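Local coordinates for 2,3-dihydroxybenzoate-AMP ligase (Bacillus subtilis, PDB 1MDB), which belongs to the ANL clan of AMP-binding enzymes and is modelled as a single chain holding adenosine monophosphate and 2,3-dihydroxy-benzoic acid, at residues A65-K69 with L70-Q74; S112-T115 with Y116-E119; P259-D262 with D263-L267; L488-F491 with L492-R495. All blocks are in the same frame, centred on the assembly; numbering follows the deposited sequence.

Interaction 1: residues A65-K69 with L70-Q74; sequences AGFQK and LGIQQ
The Phe67 ring meets Ile72 obliquely, with Ile72 CD1 4.2 Å from Phe67 CD2. The two side chains run side by side in the same direction into the interior, where Phe67 also packs on Ala94, Leu95 and Leu98 of helix 86-98 and on Ile127 and Ile155 of neighbouring strands, and Ile72 reaches Leu98 and Ala125. This is a Schellman motif closing helix 53-70, and an apolar pair of just this spacing, one residue in the last turn and one just beyond the end, is a familiar companion of that cap. The backbone supplies its two bonds: Ile72 N reaches back to Phe67 O at 3.1 Å, and Gly71 N to Gln68 O at 2.8 Å. The second donor stands above the carbonyl plane of Gln68, 63° out of it, as the chain bends away from the helix axis. Gly71 makes the turn possible with a phi of 114°; at these backbone angles a CB would press on the carbonyl O of Leu70. Gly71 N also makes a weak bond to Phe67 O. The last full-strength i to i+4 bond of this segment pair runs from Leu70 N to Gly66 O, 2.8 Å. With CG of Leu70 anti to the backbone N (chi1 -169°), that side chain rises beside the end of the helix and touches Ile155, while Lys69 extends on the exposed side. Beside the carbonyl that Ile72 N caps, Leu70 CB comes to 3.1 Å from Phe67 O.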
ATOM      1  N   ALA A  65      15.872 -21.558 -11.277  1.00 31.05           N
ATOM      2  CA  ALA A  65      16.288 -22.525 -12.285  1.00 30.67           C
ATOM      3  C   ALA A  65      15.060 -23.128 -12.940  1.00 31.18           C
ATOM      4  O   ALA A  65      15.033 -23.331 -14.156  1.00 32.69           O
ATOM      5  CB  ALA A  65      17.152 -23.616 -11.651  1.00 32.72           C
ATOM      6  N   GLY A  66      14.035 -23.409 -12.135  1.00 28.41           N
ATOM      7  CA  GLY A  66      12.812 -23.968 -12.686  1.00 28.17           C
ATOM      8  C   GLY A  66      12.125 -22.983 -13.619  1.00 27.11           C
ATOM      9  O   GLY A  66      11.646 -23.359 -14.687  1.00 27.60           O
ATOM     10  N   PHE A  67      12.066 -21.723 -13.203  1.00 28.36           N
ATOM     11  CA  PHE A  67      11.460 -20.661 -14.003  1.00 30.34           C
ATOM     12  C   PHE A  67      12.214 -20.559 -15.329  1.00 31.00           C
ATOM     13  O   PHE A  67      11.606 -20.498 -16.390  1.00 28.89           O
ATOM     14  CB  PHE A  67      11.554 -19.304 -13.275  1.00 31.53           C
ATOM     15  CG  PHE A  67      10.502 -19.086 -12.198  1.00 31.88           C
ATOM     16  CD1 PHE A  67      10.709 -18.135 -11.195  1.00 31.56           C
ATOM     17  CD2 PHE A  67       9.301 -19.787 -12.208  1.00 31.47           C
ATOM     18  CE1 PHE A  67       9.731 -17.887 -10.218  1.00 29.56           C
ATOM     19  CE2 PHE A  67       8.310 -19.545 -11.234  1.00 32.20           C
ATOM     20  CZ  PHE A  67       8.526 -18.597 -10.242  1.00 29.17           C
ATOM     21  N   GLN A  68      13.545 -20.531 -15.255  1.00 32.90           N
ATOM     22  CA  GLN A  68      14.374 -20.429 -16.454  1.00 34.80           C
ATOM     23  C   GLN A  68      14.136 -21.618 -17.372  1.00 35.47           C
ATOM     24  O   GLN A  68      13.950 -21.459 -18.577  1.00 33.41           O
ATOM     25  CB  GLN A  68      15.855 -20.376 -16.084  1.00 35.16           C
ATOM     26  CG  GLN A  68      16.761 -20.148 -17.275  1.00 38.44           C
ATOM     27  CD  GLN A  68      18.225 -20.152 -16.898  1.00 42.14           C
ATOM     28  OE1 GLN A  68      18.776 -21.187 -16.501  1.00 43.88           O
ATOM     29  NE2 GLN A  68      18.868 -18.992 -17.012  1.00 40.82           N
ATOM     30  N   LYS A  69      14.148 -22.813 -16.792  1.00 37.45           N
ATOM     31  CA  LYS A  69      13.921 -24.028 -17.558  1.00 39.50           C
ATOM     32  C   LYS A  69      12.555 -23.939 -18.219  1.00 39.38           C
ATOM     33  O   LYS A  69      12.358 -24.423 -19.329  1.00 40.51           O
ATOM     34  CB  LYS A  69      13.980 -25.249 -16.639  1.00 40.62           C
ATOM     35  CG  LYS A  69      14.101 -26.569 -17.377  1.00 44.06           C
ATOM     36  CD  LYS A  69      14.464 -27.686 -16.416  1.00 46.92           C
ATOM     37  CE  LYS A  69      14.866 -28.941 -17.163  1.00 49.13           C
ATOM     38  NZ  LYS A  69      15.342 -30.018 -16.246  1.00 52.15           N
ATOM     39  N   LEU A  70      11.611 -23.305 -17.533  1.00 38.06           N
ATOM     40  CA  LEU A  70      10.266 -23.147 -18.071  1.00 36.66           C
ATOM     41  C   LEU A  70      10.313 -22.271 -19.324  1.00 35.48           C
ATOM     42  O   LEU A  70       9.450 -22.373 -20.197  1.00 34.26           O
ATOM     43  CB  LEU A  70       9.355 -22.508 -17.022  1.00 37.23           C
ATOM     44  CG  LEU A  70       7.853 -22.483 -17.297  1.00 37.08           C
ATOM     45  CD1 LEU A  70       7.352 -23.899 -17.569  1.00 37.83           C
ATOM     46  CD2 LEU A  70       7.137 -21.886 -16.089  1.00 36.35           C
ATOM     47  N   GLY A  71      11.323 -21.411 -19.408  1.00 33.38           N
ATOM     48  CA  GLY A  71      11.447 -20.544 -20.567  1.00 31.19           C
ATOM     49  C   GLY A  71      11.277 -19.075 -20.241  1.00 31.47           C
ATOM     50  O   GLY A  71      11.222 -18.239 -21.142  1.00 28.16           O
ATOM     51  N   ILE A  72      11.171 -18.750 -18.956  1.00 31.96           N
ATOM     52  CA  ILE A  72      11.022 -17.357 -18.549  1.00 34.23           C
ATOM     53  C   ILE A  72      12.399 -16.723 -18.630  1.00 35.07           C
ATOM     54  O   ILE A  72      13.358 -17.268 -18.099  1.00 36.17           O
ATOM     55  CB  ILE A  72      10.485 -17.240 -17.108  1.00 34.71           C
ATOM     56  CG1 ILE A  72       9.025 -17.704 -17.066  1.00 32.55           C
ATOM     57  CG2 ILE A  72      10.600 -15.793 -16.622  1.00 34.45           C
ATOM     58  CD1 ILE A  72       8.420 -17.685 -15.698  1.00 34.82           C
ATOM     59  N   GLN A  73      12.496 -15.578 -19.293  1.00 35.33           N
ATOM     60  CA  GLN A  73      13.789 -14.924 -19.451  1.00 37.20           C
ATOM     61  C   GLN A  73      13.922 -13.574 -18.756  1.00 35.91           C
ATOM     62  O   GLN A  73      12.943 -12.995 -18.279  1.00 34.48           O
ATOM     63  CB  GLN A  73      14.082 -14.732 -20.937  1.00 39.35           C
ATOM     64  CG  GLN A  73      13.887 -15.973 -21.789  1.00 43.55           C
ATOM     65  CD  GLN A  73      14.056 -15.662 -23.261  1.00 46.30           C
ATOM     66  OE1 GLN A  73      15.070 -15.092 -23.668  1.00 49.62           O
ATOM     67  NE2 GLN A  73      13.067 -16.027 -24.068  1.00 47.13           N
ATOM     68  N   GLN A  74      15.154 -13.079 -18.717  1.00 33.44           N
ATOM     69  CA  GLN A  74      15.451 -11.794 -18.112  1.00 33.23           C
ATOM     70  C   GLN A  74      14.622 -10.710 -18.815  1.00 32.49           C
ATOM     71  O   GLN A  74      14.486 -10.716 -20.036  1.00 31.18           O
ATOM     72  CB  GLN A  74      16.958 -11.509 -18.232  1.00 31.29           C
ATOM     73  CG  GLN A  74      17.417 -10.213 -17.578  1.00 34.66           C
ATOM     74  CD  GLN A  74      18.920 -10.194 -17.329  1.00 37.43           C
ATOM     75  OE1 GLN A  74      19.716 -10.515 -18.216  1.00 39.75           O
ATOM     76  NE2 GLN A  74      19.315  -9.812 -16.118  1.00 38.81           N
TER

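Interaction 2: residues S112-T115 with Y116-E119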
ATOM      1  N   SER A 112     -10.936  -8.769 -15.457  1.00 32.68           N
ATOM      2  CA  SER A 112     -10.789  -7.501 -16.148  1.00 34.07           C
ATOM      3  C   SER A 112      -9.434  -6.853 -15.839  1.00 33.59           C
ATOM      4  O   SER A 112      -8.709  -6.465 -16.756  1.00 32.22           O
ATOM      5  CB  SER A 112     -11.927  -6.558 -15.770  1.00 37.86           C
ATOM      6  OG  SER A 112     -12.241  -5.714 -16.862  1.00 44.30           O
ATOM      7  N   GLU A 113      -9.083  -6.737 -14.559  1.00 32.05           N
ATOM      8  CA  GLU A 113      -7.798  -6.138 -14.206  1.00 32.54           C
ATOM      9  C   GLU A 113      -6.627  -7.062 -14.561  1.00 31.10           C
ATOM     10  O   GLU A 113      -5.628  -6.606 -15.109  1.00 30.81           O
ATOM     11  CB  GLU A 113      -7.743  -5.800 -12.715  1.00 35.82           C
ATOM     12  CG  GLU A 113      -8.776  -4.781 -12.281  1.00 38.92           C
ATOM     13  CD  GLU A 113      -9.807  -5.376 -11.359  1.00 40.25           C
ATOM     14  OE1 GLU A 113     -10.281  -6.504 -11.630  1.00 42.03           O
ATOM     15  OE2 GLU A 113     -10.146  -4.709 -10.365  1.00 43.93           O
ATOM     16  N   ILE A 114      -6.750  -8.355 -14.263  1.00 28.83           N
ATOM     17  CA  ILE A 114      -5.663  -9.290 -14.569  1.00 28.78           C
ATOM     18  C   ILE A 114      -5.386  -9.361 -16.074  1.00 29.32           C
ATOM     19  O   ILE A 114      -4.231  -9.291 -16.506  1.00 29.02           O
ATOM     20  CB  ILE A 114      -5.955 -10.712 -14.030  1.00 24.54           C
ATOM     21  CG1 ILE A 114      -6.086 -10.672 -12.504  1.00 25.57           C
ATOM     22  CG2 ILE A 114      -4.824 -11.662 -14.417  1.00 24.98           C
ATOM     23  CD1 ILE A 114      -4.884 -10.042 -11.777  1.00 23.26           C
ATOM     24  N   THR A 115      -6.441  -9.496 -16.873  1.00 28.43           N
ATOM     25  CA  THR A 115      -6.277  -9.546 -18.327  1.00 30.27           C
ATOM     26  C   THR A 115      -5.521  -8.296 -18.797  1.00 29.27           C
ATOM     27  O   THR A 115      -4.658  -8.364 -19.667  1.00 31.10           O
ATOM     28  CB  THR A 115      -7.652  -9.633 -19.036  1.00 28.70           C
ATOM     29  OG1 THR A 115      -8.301 -10.843 -18.640  1.00 28.02           O
ATOM     30  CG2 THR A 115      -7.490  -9.643 -20.554  1.00 30.96           C
ATOM     31  N   TYR A 116      -5.847  -7.156 -18.202  1.00 29.56           N
ATOM     32  CA  TYR A 116      -5.190  -5.904 -18.544  1.00 28.65           C
ATOM     33  C   TYR A 116      -3.702  -5.973 -18.195  1.00 29.36           C
ATOM     34  O   TYR A 116      -2.841  -5.702 -19.038  1.00 28.05           O
ATOM     35  CB  TYR A 116      -5.854  -4.759 -17.787  1.00 32.88           C
ATOM     36  CG  TYR A 116      -5.110  -3.449 -17.893  1.00 36.06           C
ATOM     37  CD1 TYR A 116      -4.962  -2.809 -19.121  1.00 38.09           C
ATOM     38  CD2 TYR A 116      -4.547  -2.856 -16.768  1.00 35.60           C
ATOM     39  CE1 TYR A 116      -4.270  -1.613 -19.224  1.00 41.92           C
ATOM     40  CE2 TYR A 116      -3.853  -1.660 -16.857  1.00 40.04           C
ATOM     41  CZ  TYR A 116      -3.717  -1.044 -18.087  1.00 42.17           C
ATOM     42  OH  TYR A 116      -3.017   0.134 -18.192  1.00 49.10           O
ATOM     43  N   PHE A 117      -3.399  -6.344 -16.951  1.00 27.62           N
ATOM     44  CA  PHE A 117      -2.008  -6.457 -16.511  1.00 27.54           C
ATOM     45  C   PHE A 117      -1.200  -7.401 -17.412  1.00 27.94           C
ATOM     46  O   PHE A 117      -0.041  -7.124 -17.731  1.00 26.96           O
ATOM     47  CB  PHE A 117      -1.943  -6.986 -15.068  1.00 27.14           C
ATOM     48  CG  PHE A 117      -2.662  -6.125 -14.055  1.00 26.72           C
ATOM     49  CD1 PHE A 117      -3.051  -6.660 -12.829  1.00 30.15           C
ATOM     50  CD2 PHE A 117      -2.940  -4.787 -14.312  1.00 26.40           C
ATOM     51  CE1 PHE A 117      -3.709  -5.875 -11.873  1.00 29.50           C
ATOM     52  CE2 PHE A 117      -3.596  -3.996 -13.365  1.00 26.01           C
ATOM     53  CZ  PHE A 117      -3.980  -4.541 -12.144  1.00 26.58           C
ATOM     54  N   CYS A 118      -1.805  -8.520 -17.809  1.00 27.62           N
ATOM     55  CA  CYS A 118      -1.113  -9.503 -18.641  1.00 31.11           C
ATOM     56  C   CYS A 118      -0.879  -9.004 -20.063  1.00 34.42           C
ATOM     57  O   CYS A 118       0.177  -9.259 -20.652  1.00 34.19           O
ATOM     58  CB  CYS A 118      -1.890 -10.829 -18.671  1.00 28.51           C
ATOM     59  SG  CYS A 118      -1.863 -11.777 -17.115  1.00 28.81           S
ATOM     60  N   GLU A 119      -1.865  -8.299 -20.614  1.00 35.67           N
ATOM     61  CA  GLU A 119      -1.753  -7.752 -21.969  1.00 36.38           C
ATOM     62  C   GLU A 119      -0.722  -6.629 -21.993  1.00 34.50           C
ATOM     63  O   GLU A 119       0.297  -6.709 -22.670  1.00 33.52           O
ATOM     64  CB  GLU A 119      -3.090  -7.174 -22.424  1.00 39.45           C
ATOM     65  CG  GLU A 119      -3.829  -7.978 -23.466  1.00 45.97           C
ATOM     66  CD  GLU A 119      -5.040  -7.229 -23.988  1.00 48.43           C
ATOM     67  OE1 GLU A 119      -4.854  -6.154 -24.597  1.00 52.69           O
ATOM     68  OE2 GLU A 119      -6.175  -7.703 -23.782  1.00 50.80           O
TER
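Phe117 lies with one face against the carbonyl of Glu113, one turn earlier in helix 111-120; this is i to i+4 packing along a single alpha-helix. The backbone bonds come first. Phe117 N to Glu113 O and Cys118 N to Ile114 O are both 2.9 Å, whereas Tyr116 N to Ser112 O is stretched to 3.3 Å. Carbonyl and ring meet next: CG of Phe117 swings beside its own backbone N (chi1 -59°), which brings the ring under Glu113 O, toward the rim, 3.2 Å from CG. The same oxygen stands at the edge of the Tyr116 ring, near its plane. Apolar contacts follow on the buried side. Ile114 CD1 meets the Phe117 ring obliquely, 4.0 Å from Phe117 CD1, and Ile114 CG2 sits as far from Cys118 SG. Ile114 and Thr115 then pack on Val144 of helix 137-147, while Phe117, whose side chain is about 12 Å from the bound AMP, meets His109 edge-to-face. Polar ends turn back toward the start of the helix: Glu113 OE1 accepts from Arg110 N, and Thr115 OG1 bonds to Ser111 O. The threonine and Glu119 side chains lie side by side, and the other branch, Thr115 CG2, is 4.0 Å from Glu119 OE2.

Interaction 3: residues P259-D262 with D263-L267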
ATOM      1  N   PRO A 259      -7.005  -9.793   7.341  1.00 30.42           N
ATOM      2  CA  PRO A 259      -6.737  -8.624   8.189  1.00 31.25           C
ATOM      3  C   PRO A 259      -7.524  -8.636   9.497  1.00 31.64           C
ATOM      4  O   PRO A 259      -7.161  -7.946  10.448  1.00 32.08           O
ATOM      5  CB  PRO A 259      -7.178  -7.441   7.320  1.00 31.66           C
ATOM      6  CG  PRO A 259      -7.243  -7.993   5.925  1.00 33.12           C
ATOM      7  CD  PRO A 259      -7.754  -9.395   6.141  1.00 31.62           C
ATOM      8  N   SER A 260      -8.606  -9.410   9.524  1.00 30.61           N
ATOM      9  CA  SER A 260      -9.500  -9.476  10.679  1.00 31.55           C
ATOM     10  C   SER A 260      -8.892  -9.809  12.040  1.00 31.90           C
ATOM     11  O   SER A 260      -7.990 -10.634  12.148  1.00 32.41           O
ATOM     12  CB  SER A 260     -10.634 -10.465  10.392  1.00 31.76           C
ATOM     13  OG  SER A 260     -11.432 -10.677  11.541  1.00 37.31           O
ATOM     14  N   PRO A 261      -9.381  -9.147  13.105  1.00 32.32           N
ATOM     15  CA  PRO A 261      -8.878  -9.393  14.459  1.00 32.48           C
ATOM     16  C   PRO A 261      -8.959 -10.881  14.823  1.00 32.63           C
ATOM     17  O   PRO A 261      -8.079 -11.414  15.491  1.00 31.83           O
ATOM     18  CB  PRO A 261      -9.797  -8.536  15.319  1.00 30.51           C
ATOM     19  CG  PRO A 261     -10.013  -7.351  14.453  1.00 30.60           C
ATOM     20  CD  PRO A 261     -10.301  -7.994  13.102  1.00 30.94           C
ATOM     21  N   ASP A 262     -10.021 -11.546  14.382  1.00 33.13           N
ATOM     22  CA  ASP A 262     -10.181 -12.962  14.668  1.00 34.76           C
ATOM     23  C   ASP A 262      -8.942 -13.751  14.269  1.00 34.44           C
ATOM     24  O   ASP A 262      -8.555 -14.689  14.960  1.00 35.13           O
ATOM     25  CB  ASP A 262     -11.407 -13.524  13.951  1.00 37.38           C
ATOM     26  CG  ASP A 262     -12.694 -13.186  14.663  1.00 38.68           C
ATOM     27  OD1 ASP A 262     -12.805 -13.511  15.861  1.00 43.83           O
ATOM     28  OD2 ASP A 262     -13.594 -12.603  14.034  1.00 40.83           O
ATOM     29  N   ASP A 263      -8.317 -13.363  13.161  1.00 32.71           N
ATOM     30  CA  ASP A 263      -7.113 -14.040  12.704  1.00 33.83           C
ATOM     31  C   ASP A 263      -5.830 -13.436  13.259  1.00 32.80           C
ATOM     32  O   ASP A 263      -4.940 -14.160  13.695  1.00 31.87           O
ATOM     33  CB  ASP A 263      -7.042 -14.040  11.173  1.00 36.32           C
ATOM     34  CG  ASP A 263      -8.002 -15.031  10.544  1.00 38.39           C
ATOM     35  OD1 ASP A 263      -8.166 -16.130  11.117  1.00 38.34           O
ATOM     36  OD2 ASP A 263      -8.578 -14.720   9.476  1.00 37.71           O
ATOM     37  N   ALA A 264      -5.748 -12.107  13.251  1.00 32.44           N
ATOM     38  CA  ALA A 264      -4.566 -11.378  13.706  1.00 30.71           C
ATOM     39  C   ALA A 264      -4.264 -11.363  15.207  1.00 30.99           C
ATOM     40  O   ALA A 264      -3.108 -11.512  15.604  1.00 30.17           O
ATOM     41  CB  ALA A 264      -4.632  -9.939  13.193  1.00 31.45           C
ATOM     42  N   PHE A 265      -5.281 -11.161  16.038  1.00 29.98           N
ATOM     43  CA  PHE A 265      -5.060 -11.104  17.484  1.00 31.68           C
ATOM     44  C   PHE A 265      -4.370 -12.345  18.052  1.00 30.95           C
ATOM     45  O   PHE A 265      -3.344 -12.227  18.714  1.00 31.25           O
ATOM     46  CB  PHE A 265      -6.385 -10.825  18.209  1.00 29.57           C
ATOM     47  CG  PHE A 265      -6.820  -9.378  18.137  1.00 31.87           C
ATOM     48  CD1 PHE A 265      -6.338  -8.541  17.130  1.00 29.25           C
ATOM     49  CD2 PHE A 265      -7.732  -8.862  19.053  1.00 29.87           C
ATOM     50  CE1 PHE A 265      -6.755  -7.215  17.032  1.00 29.46           C
ATOM     51  CE2 PHE A 265      -8.161  -7.531  18.966  1.00 33.76           C
ATOM     52  CZ  PHE A 265      -7.671  -6.707  17.950  1.00 31.66           C
ATOM     53  N   PRO A 266      -4.912 -13.547  17.794  1.00 31.58           N
ATOM     54  CA  PRO A 266      -4.258 -14.748  18.330  1.00 32.96           C
ATOM     55  C   PRO A 266      -2.797 -14.792  17.884  1.00 33.46           C
ATOM     56  O   PRO A 266      -1.905 -15.134  18.656  1.00 36.51           O
ATOM     57  CB  PRO A 266      -5.078 -15.886  17.729  1.00 32.91           C
ATOM     58  CG  PRO A 266      -6.443 -15.281  17.589  1.00 33.04           C
ATOM     59  CD  PRO A 266      -6.137 -13.900  17.057  1.00 30.87           C
ATOM     60  N   LEU A 267      -2.562 -14.421  16.630  1.00 33.66           N
ATOM     61  CA  LEU A 267      -1.220 -14.407  16.055  1.00 33.18           C
ATOM     62  C   LEU A 267      -0.314 -13.414  16.781  1.00 32.98           C
ATOM     63  O   LEU A 267       0.871 -13.656  16.969  1.00 31.83           O
ATOM     64  CB  LEU A 267      -1.302 -14.039  14.567  1.00 32.86           C
ATOM     65  CG  LEU A 267      -1.056 -15.079  13.467  1.00 34.01           C
ATOM     66  CD1 LEU A 267      -1.003 -16.495  14.025  1.00 33.42           C
ATOM     67  CD2 LEU A 267      -2.140 -14.927  12.418  1.00 31.83           C
TER
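Pro261 and Phe265 make a CH-pi contact across the first turn of helix 261-271, on the side that faces helix 280-292. Pro261 CB stands 3.8 Å from the centroid of the Phe265 ring and only 12° off its normal, so the methylene sits squarely over the face. With CG of Phe265 anti to its carbonyl carbon (chi1 -77°), the ring runs back alongside the proline. Trp286 meets this ring edge-to-face and touches Pro261 and Ala264 too. The turn opens at Ser260, the N-cap: its OG accepts from Asp262 N at 3.3 Å, and its carbonyl O takes two donors, Asp263 N from above the carbonyl plane and Ala264 N almost straight, both at 2.9 Å. The helix this begins connects two parallel strands of the large mixed sheet, 252-255 and 275-278. One residue on, Phe265 N bonds to Pro261 O, but Pro266 has no N-H to give, and the helix kinks there; Pro266 CD approaches Asp262 O to 3.3 Å instead. The carboxylates are held from outside the turn, Asp262 by a salt bridge from its OD1 to Arg293 NH1 and Asp263 by a hydrogen bond from its OD2 to Ser258 OG.

Interaction 4: residues L488-F491 with L492-R495; sequences LKAF and LRER
Glu494 N bonds to Ala490 O at 2.8 Å, nearly straight at 160°, in the last turn of helix 485-494. One residue on the pattern slackens: Arg495 N reaches Phe491 O only weakly, at 3.3 Å, as the chain leaves the helix. The Arg495 side chain packs closely on Phe491. Its CD lies over one face of the Phe491 ring, and NE comes within 3.1 Å of Phe491 CE2, a tight approach with the ring and guanidinium planes 40° apart. The ring can meet it because Phe491 CG is anti to the backbone N (chi1 177°), turning the ring toward the helix end, where His452 also packs on it edge-to-face. On another side of the helix Arg493 folds back, bent at chi3, and lays one guanidinium face against the backbone of the previous turn; its NH1 is 3.7 Å from Ala490 CA, and NH2 touches Lys489 CB at 3.8 Å. Lys489 itself is extended, and its NZ bonds to Asp504 O. Leu492, buried against His448 and Leu449, brings CD2 to Phe491 CD2 at 4.1 Å. The turn closes the helix of a beta-alpha-beta unit, strands 469-478 and 505-508, in the C-terminal domain of the AMP-binding enzyme family.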
ATOM      1  N   LEU A 488     -27.260  13.757  13.887  1.00 37.20           N
ATOM      2  CA  LEU A 488     -25.851  13.975  13.560  1.00 36.48           C
ATOM      3  C   LEU A 488     -25.576  15.404  13.123  1.00 35.01           C
ATOM      4  O   LEU A 488     -24.546  15.978  13.477  1.00 33.96           O
ATOM      5  CB  LEU A 488     -25.395  12.995  12.474  1.00 34.24           C
ATOM      6  CG  LEU A 488     -25.314  11.537  12.938  1.00 35.06           C
ATOM      7  CD1 LEU A 488     -24.812  10.661  11.804  1.00 33.45           C
ATOM      8  CD2 LEU A 488     -24.385  11.445  14.148  1.00 35.00           C
ATOM      9  N   LYS A 489     -26.495  15.968  12.346  1.00 35.85           N
ATOM     10  CA  LYS A 489     -26.362  17.339  11.876  1.00 35.27           C
ATOM     11  C   LYS A 489     -26.410  18.282  13.077  1.00 35.11           C
ATOM     12  O   LYS A 489     -25.641  19.243  13.159  1.00 34.92           O
ATOM     13  CB  LYS A 489     -27.490  17.670  10.897  1.00 35.75           C
ATOM     14  CG  LYS A 489     -27.432  16.857   9.608  1.00 34.86           C
ATOM     15  CD  LYS A 489     -28.558  17.219   8.658  1.00 35.10           C
ATOM     16  CE  LYS A 489     -28.519  16.328   7.424  1.00 37.33           C
ATOM     17  NZ  LYS A 489     -29.564  16.662   6.421  1.00 34.64           N
ATOM     18  N   ALA A 490     -27.313  17.998  14.010  1.00 34.51           N
ATOM     19  CA  ALA A 490     -27.448  18.816  15.210  1.00 34.61           C
ATOM     20  C   ALA A 490     -26.161  18.730  16.028  1.00 34.23           C
ATOM     21  O   ALA A 490     -25.678  19.731  16.570  1.00 34.34           O
ATOM     22  CB  ALA A 490     -28.625  18.334  16.030  1.00 34.87           C
ATOM     23  N   PHE A 491     -25.607  17.524  16.105  1.00 33.90           N
ATOM     24  CA  PHE A 491     -24.368  17.280  16.836  1.00 32.64           C
ATOM     25  C   PHE A 491     -23.266  18.191  16.288  1.00 32.86           C
ATOM     26  O   PHE A 491     -22.514  18.823  17.046  1.00 31.23           O
ATOM     27  CB  PHE A 491     -23.951  15.815  16.665  1.00 34.13           C
ATOM     28  CG  PHE A 491     -22.635  15.469  17.318  1.00 34.69           C
ATOM     29  CD1 PHE A 491     -22.565  15.223  18.686  1.00 32.43           C
ATOM     30  CD2 PHE A 491     -21.471  15.383  16.561  1.00 34.81           C
ATOM     31  CE1 PHE A 491     -21.353  14.894  19.290  1.00 33.81           C
ATOM     32  CE2 PHE A 491     -20.248  15.053  17.160  1.00 34.76           C
ATOM     33  CZ  PHE A 491     -20.191  14.809  18.526  1.00 33.28           C
ATOM     34  N   LEU A 492     -23.173  18.251  14.964  1.00 30.36           N
ATOM     35  CA  LEU A 492     -22.158  19.067  14.315  1.00 30.26           C
ATOM     36  C   LEU A 492     -22.465  20.546  14.504  1.00 32.12           C
ATOM     37  O   LEU A 492     -21.560  21.372  14.610  1.00 32.36           O
ATOM     38  CB  LEU A 492     -22.086  18.730  12.823  1.00 27.77           C
ATOM     39  CG  LEU A 492     -21.639  17.289  12.533  1.00 28.81           C
ATOM     40  CD1 LEU A 492     -21.715  16.996  11.038  1.00 26.44           C
ATOM     41  CD2 LEU A 492     -20.217  17.099  13.043  1.00 27.17           C
ATOM     42  N   ARG A 493     -23.749  20.866  14.557  1.00 31.70           N
ATOM     43  CA  ARG A 493     -24.186  22.242  14.722  1.00 36.65           C
ATOM     44  C   ARG A 493     -23.805  22.727  16.119  1.00 35.57           C
ATOM     45  O   ARG A 493     -23.299  23.831  16.283  1.00 34.51           O
ATOM     46  CB  ARG A 493     -25.701  22.324  14.509  1.00 37.78           C
ATOM     47  CG  ARG A 493     -26.180  23.632  13.918  1.00 45.05           C
ATOM     48  CD  ARG A 493     -27.688  23.609  13.681  1.00 46.94           C
ATOM     49  NE  ARG A 493     -28.087  22.630  12.670  1.00 50.49           N
ATOM     50  CZ  ARG A 493     -28.994  21.673  12.868  1.00 50.87           C
ATOM     51  NH1 ARG A 493     -29.600  21.550  14.045  1.00 49.03           N
ATOM     52  NH2 ARG A 493     -29.308  20.847  11.880  1.00 50.17           N
ATOM     53  N   GLU A 494     -24.036  21.878  17.117  1.00 38.06           N
ATOM     54  CA  GLU A 494     -23.723  22.194  18.510  1.00 38.93           C
ATOM     55  C   GLU A 494     -22.224  22.441  18.676  1.00 38.57           C
ATOM     56  O   GLU A 494     -21.800  23.204  19.543  1.00 37.04           O
ATOM     57  CB  GLU A 494     -24.175  21.033  19.402  1.00 41.53           C
ATOM     58  CG  GLU A 494     -24.302  21.336  20.896  1.00 45.72           C
ATOM     59  CD  GLU A 494     -22.966  21.397  21.623  1.00 49.32           C
ATOM     60  OE1 GLU A 494     -22.068  20.572  21.318  1.00 49.67           O
ATOM     61  OE2 GLU A 494     -22.821  22.262  22.519  1.00 50.21           O
ATOM     62  N   ARG A 495     -21.426  21.803  17.823  1.00 36.75           N
ATOM     63  CA  ARG A 495     -19.976  21.946  17.875  1.00 35.14           C
ATOM     64  C   ARG A 495     -19.440  23.185  17.165  1.00 34.54           C
ATOM     65  O   ARG A 495     -18.238  23.431  17.183  1.00 33.10           O
ATOM     66  CB  ARG A 495     -19.314  20.698  17.301  1.00 35.58           C
ATOM     67  CG  ARG A 495     -19.550  19.468  18.153  1.00 38.64           C
ATOM     68  CD  ARG A 495     -19.282  18.189  17.388  1.00 38.48           C
ATOM     69  NE  ARG A 495     -18.347  17.336  18.109  1.00 41.08           N
ATOM     70  CZ  ARG A 495     -17.029  17.441  18.020  1.00 39.61           C
ATOM     71  NH1 ARG A 495     -16.491  18.355  17.234  1.00 42.12           N
ATOM     72  NH2 ARG A 495     -16.251  16.648  18.731  1.00 38.19           N
TER

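All four contacts are local, each has a buried side and an outer one, and no two share a helix. Interactions 1 and 4 lie at the C-terminal ends of their helices, interaction 3 at an N-terminus: a glycine-based cap with an apolar pair, arginines packed along outer faces, and a serine N-cap with proline on an aromatic ring. Interaction 2 lies within its helix and relies on regular backbone bonds and a carbonyl over a ring. Interactions 1 to 3 belong to the large AMP-binding part of the chain, interaction 4 to the C-terminal domain. Interactions 1 and 2 have centres about 22 Å apart; interactions 1 and 4, about 63 Å apart, lie on opposite sides of the chain's centre.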